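Local coordinates for protein CS1 fimbrial subunit A (Escherichia coli, PDB 4HJI) that builds fimbriae, the hair-like filaments through which the bacterium attaches to and colonizes the epithelium of specific host organs, at residues 75-79 against 89-93. Numbering follows the deposited sequence.
Sequences DPVLS and PVSVN
Val90 fits between Pro76 and Leu78, and shows how a branched side chain can fill the space between two residues of the partner strand where a beta hairpin begins to part. One methyl goes to each neighbour. With CG1 anti to the backbone N (chi1 171°), that branch reaches the ring of Pro76, while CG2 is directed at Leu78 and lies 3.6 Å from Leu78 CG. Val90 crosses both partners at about a right angle, and Val90 CB stands 4.0 Å from Pro76 CB. Beside this apolar grip, Val90 N donates to Pro76 O over 3.1 Å. The bond is somewhat bent, 148° at the hydrogen, and the donor is tilted 33° from the carbonyl plane. Further along, Pro76 CG still meets Val92 CG2, at 4.2 Å.

The other face is looser. Val77 and Pro89 form an antiparallel non-hydrogen-bonded pair, their CA atoms 4.6 Å apart, and both are partly exposed; Val77 CG1 comes no nearer than 4.2 Å to Pro89 N. Toward Pro76 and Val92 the chains draw apart.

Both segments belong to hairpin strands 68-80 and 87-94 of the immunoglobulin-like fold that chaperone-usher pilins share. Val90 and Val92 also pack on Ile129 and Leu127 of strand 119-131, and Pro76 and Leu78 rest on Val150 and Tyr146 of strand 144-156, Val92 reaching Val150 too, placing the packed face in the interior between these strands.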
# COMPACT_ATOMS: atom_id res chain seq x y z
N ASP A 75 10.30 3.59 3.69
CA ASP A 75 9.93 4.50 2.61
C ASP A 75 10.07 3.76 1.31
O ASP A 75 11.18 3.39 0.94
CB ASP A 75 10.89 5.67 2.53
CG ASP A 75 10.63 6.73 3.57
OD1 ASP A 75 9.58 6.64 4.26
OD2 ASP A 75 11.45 7.68 3.68
N PRO A 76 8.94 3.52 0.61
CA PRO A 76 9.05 2.78 -0.62
C PRO A 76 9.59 3.62 -1.78
O PRO A 76 9.20 4.78 -1.95
CB PRO A 76 7.62 2.30 -0.87
CG PRO A 76 6.75 3.27 -0.18
CD PRO A 76 7.56 3.92 0.91
N VAL A 77 10.50 3.02 -2.52
CA VAL A 77 11.08 3.61 -3.71
C VAL A 77 11.20 2.56 -4.80
O VAL A 77 11.41 1.39 -4.49
CB VAL A 77 12.45 4.24 -3.40
CG1 VAL A 77 12.94 5.00 -4.60
CG2 VAL A 77 12.35 5.24 -2.25
N LEU A 78 11.07 2.97 -6.06
CA LEU A 78 11.35 2.07 -7.18
C LEU A 78 12.71 2.45 -7.75
O LEU A 78 12.92 3.60 -8.17
CB LEU A 78 10.30 2.20 -8.27
CG LEU A 78 8.84 2.16 -7.83
CD1 LEU A 78 7.97 2.27 -9.07
CD2 LEU A 78 8.51 0.89 -7.05
N SER A 79 13.61 1.48 -7.74
CA SER A 79 14.97 1.63 -8.23
C SER A 79 15.06 1.12 -9.66
O SER A 79 14.54 0.04 -9.98
CB SER A 79 15.94 0.89 -7.32
OG SER A 79 15.92 1.42 -6.00
N PRO A 89 10.31 7.98 -6.06
CA PRO A 89 9.63 7.83 -4.78
C PRO A 89 8.18 7.35 -4.93
O PRO A 89 7.52 7.66 -5.93
CB PRO A 89 9.67 9.24 -4.18
CG PRO A 89 9.71 10.11 -5.37
CD PRO A 89 10.52 9.40 -6.41
N VAL A 90 7.72 6.55 -3.97
CA VAL A 90 6.37 6.00 -4.00
C VAL A 90 5.62 6.49 -2.77
O VAL A 90 6.19 6.50 -1.67
CB VAL A 90 6.39 4.45 -3.98
CG1 VAL A 90 4.98 3.86 -3.80
CG2 VAL A 90 7.00 3.91 -5.27
N SER A 91 4.37 6.92 -2.99
CA SER A 91 3.44 7.29 -1.95
C SER A 91 2.34 6.24 -1.87
O SER A 91 1.95 5.66 -2.89
CB SER A 91 2.83 8.66 -2.27
OG SER A 91 3.81 9.68 -2.15
N VAL A 92 1.87 5.96 -0.66
CA VAL A 92 0.81 5.01 -0.43
C VAL A 92 -0.26 5.62 0.45
O VAL A 92 0.06 6.25 1.47
CB VAL A 92 1.34 3.72 0.25
CG1 VAL A 92 0.22 2.71 0.38
CG2 VAL A 92 2.52 3.18 -0.52
N ASN A 93 -1.51 5.54 -0.00
CA ASN A 93 -2.64 6.07 0.75
C ASN A 93 -3.53 4.90 1.15
O ASN A 93 -3.69 3.96 0.38
CB ASN A 93 -3.51 7.05 -0.06
CG ASN A 93 -2.83 8.38 -0.37
OD1 ASN A 93 -1.62 8.51 -0.34
ND2 ASN A 93 -3.65 9.38 -0.64